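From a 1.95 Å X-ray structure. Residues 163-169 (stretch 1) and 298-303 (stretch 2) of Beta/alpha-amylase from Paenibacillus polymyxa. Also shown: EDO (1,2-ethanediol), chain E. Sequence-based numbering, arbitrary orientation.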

# COMPACT_ATOMS: atom_id res chain seq x y z
N GLU A 163 -0.65 0.30 -1.71
CA GLU A 163 -1.05 -0.12 -0.37
C GLU A 163 -2.01 -1.29 -0.43
O GLU A 163 -2.88 -1.36 -1.29
CB GLU A 163 -1.72 1.06 0.34
CG GLU A 163 -0.76 2.22 0.55
CD GLU A 163 -1.44 3.46 1.13
OE1 GLU A 163 -2.69 3.60 1.03
OE2 GLU A 163 -0.72 4.30 1.70
N LEU A 164 -1.86 -2.23 0.51
CA LEU A 164 -2.81 -3.33 0.58
C LEU A 164 -4.12 -2.82 1.19
O LEU A 164 -4.30 -2.84 2.42
CB LEU A 164 -2.23 -4.51 1.36
CG LEU A 164 -3.08 -5.77 1.53
CD1 LEU A 164 -3.06 -6.64 0.26
CD2 LEU A 164 -2.60 -6.59 2.72
N ARG A 165 -5.02 -2.37 0.33
CA ARG A 165 -6.32 -1.86 0.76
C ARG A 165 -7.25 -1.82 -0.44
O ARG A 165 -6.82 -2.04 -1.58
CB ARG A 165 -6.20 -0.45 1.37
CG ARG A 165 -5.70 0.63 0.39
CD ARG A 165 -5.98 2.02 0.95
NE ARG A 165 -5.34 3.09 0.18
CZ ARG A 165 -5.90 3.74 -0.83
NH1 ARG A 165 -7.13 3.42 -1.26
NH2 ARG A 165 -5.23 4.72 -1.44
N TYR A 166 -8.53 -1.53 -0.17
CA TYR A 166 -9.50 -1.21 -1.21
C TYR A 166 -9.37 0.25 -1.60
O TYR A 166 -8.84 1.02 -0.82
CB TYR A 166 -10.91 -1.46 -0.69
CG TYR A 166 -11.20 -2.94 -0.51
CD1 TYR A 166 -11.65 -3.71 -1.58
CD2 TYR A 166 -11.05 -3.55 0.74
CE1 TYR A 166 -11.93 -5.06 -1.44
CE2 TYR A 166 -11.31 -4.92 0.90
CZ TYR A 166 -11.76 -5.66 -0.20
OH TYR A 166 -12.06 -7.01 -0.07
N PRO A 167 -9.86 0.63 -2.79
CA PRO A 167 -9.81 2.03 -3.22
C PRO A 167 -10.96 2.83 -2.59
O PRO A 167 -11.81 3.40 -3.29
CB PRO A 167 -9.99 1.93 -4.73
CG PRO A 167 -10.92 0.74 -4.90
CD PRO A 167 -10.39 -0.25 -3.87
N SER A 168 -10.95 2.89 -1.27
CA SER A 168 -12.12 3.29 -0.50
C SER A 168 -12.33 4.79 -0.44
O SER A 168 -13.44 5.24 -0.21
CB SER A 168 -12.01 2.72 0.91
OG SER A 168 -10.80 3.15 1.51
N TYR A 169 -11.25 5.55 -0.61
CA TYR A 169 -11.34 7.01 -0.63
C TYR A 169 -10.72 7.55 -1.92
O TYR A 169 -9.54 7.31 -2.21
CB TYR A 169 -10.74 7.63 0.65
CG TYR A 169 -9.22 7.56 0.75
CD1 TYR A 169 -8.56 6.41 1.23
CD2 TYR A 169 -8.44 8.65 0.36
CE1 TYR A 169 -7.14 6.37 1.29
CE2 TYR A 169 -7.06 8.63 0.43
CZ TYR A 169 -6.42 7.50 0.89
OH TYR A 169 -5.05 7.52 0.95
C1 EDO E . -10.27 -0.92 12.35
O1 EDO E . -11.48 -1.69 12.35
C2 EDO E . -9.24 -1.67 13.17
O2 EDO E . -9.57 -1.49 14.55
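Stretch 2, residues 298-303: QAGGYY

The end of a helix that begins earlier in the chain and the loop that follows it pack on the irregular segment 163-169 of the same chain; the touching residues are at least 131 apart in sequence. The two backbones come nearest at Y166 and G300, whose CA atoms lie 4.9 Å apart. There Y166 N donates a nearly straight hydrogen bond to G300 O (2.9 Å, 172°). G301 leaves the helix with positive phi (116/10) in a Schellman motif, its N bonded to Q298 O at 2.9 Å. An ideal CB on G301 would clash with Y166 CD2 at 2.9 Å; without one, G301 CA sits at the edge of the Y166 ring, 3.7 Å from CD2. Y166 is m, its CB directed toward stretch 2. The CA-to-CB bond of S168 (p) likewise points toward stretch 2, with S168 OG 3.4 Å from G300 CA and S168 CB 3.3 Å from A299 O. Y302 (m) starts out sideways, but its end comes nearer, and OH donates to L164 O at 2.6 Å. R165 lays CB 3.4 Å from G300 O, while its extended p, t, t chain leads away: NE forms a salt bridge with E163 OE1 (2.8 Å) and NH1 bonds Y166 O (3.0 Å). Ethanediol O1 donates to Y302 O (2.9 Å).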

# COMPACT_ATOMS: atom_id res chain seq x y z
N GLN A 298 -12.15 0.62 8.23
CA GLN A 298 -13.04 -0.47 7.83
C GLN A 298 -13.37 -0.45 6.33
O GLN A 298 -13.30 -1.49 5.66
CB GLN A 298 -14.31 -0.48 8.70
CG GLN A 298 -13.99 -1.00 10.12
CD GLN A 298 -15.09 -0.80 11.14
OE1 GLN A 298 -16.22 -0.44 10.83
NE2 GLN A 298 -14.74 -1.05 12.41
N ALA A 299 -13.67 0.74 5.80
CA ALA A 299 -13.95 0.86 4.36
C ALA A 299 -12.75 0.46 3.52
O ALA A 299 -12.90 -0.12 2.44
CB ALA A 299 -14.42 2.26 4.00
N GLY A 300 -11.55 0.77 4.01
CA GLY A 300 -10.32 0.39 3.35
C GLY A 300 -10.01 -1.10 3.42
O GLY A 300 -9.15 -1.59 2.69
N GLY A 301 -10.70 -1.80 4.32
CA GLY A 301 -10.57 -3.25 4.42
C GLY A 301 -9.98 -3.72 5.73
O GLY A 301 -9.65 -4.89 5.87
N TYR A 302 -9.84 -2.81 6.71
CA TYR A 302 -9.15 -3.17 7.95
C TYR A 302 -10.12 -3.39 9.09
O TYR A 302 -10.64 -2.44 9.69
CB TYR A 302 -8.10 -2.12 8.34
CG TYR A 302 -7.07 -1.85 7.27
CD1 TYR A 302 -6.79 -2.79 6.27
CD2 TYR A 302 -6.36 -0.65 7.26
CE1 TYR A 302 -5.84 -2.53 5.28
CE2 TYR A 302 -5.42 -0.38 6.27
CZ TYR A 302 -5.15 -1.33 5.29
OH TYR A 302 -4.19 -1.04 4.33
N TYR A 303 -10.33 -4.67 9.38
CA TYR A 303 -11.25 -5.11 10.43
C TYR A 303 -10.48 -5.55 11.68
O TYR A 303 -10.93 -5.35 12.80
CB TYR A 303 -12.10 -6.25 9.85
CG TYR A 303 -12.85 -7.12 10.84
CD1 TYR A 303 -13.89 -6.60 11.62
CD2 TYR A 303 -12.53 -8.48 10.98
CE1 TYR A 303 -14.59 -7.41 12.51
CE2 TYR A 303 -13.21 -9.29 11.87
CZ TYR A 303 -14.24 -8.74 12.63
OH TYR A 303 -14.91 -9.55 13.50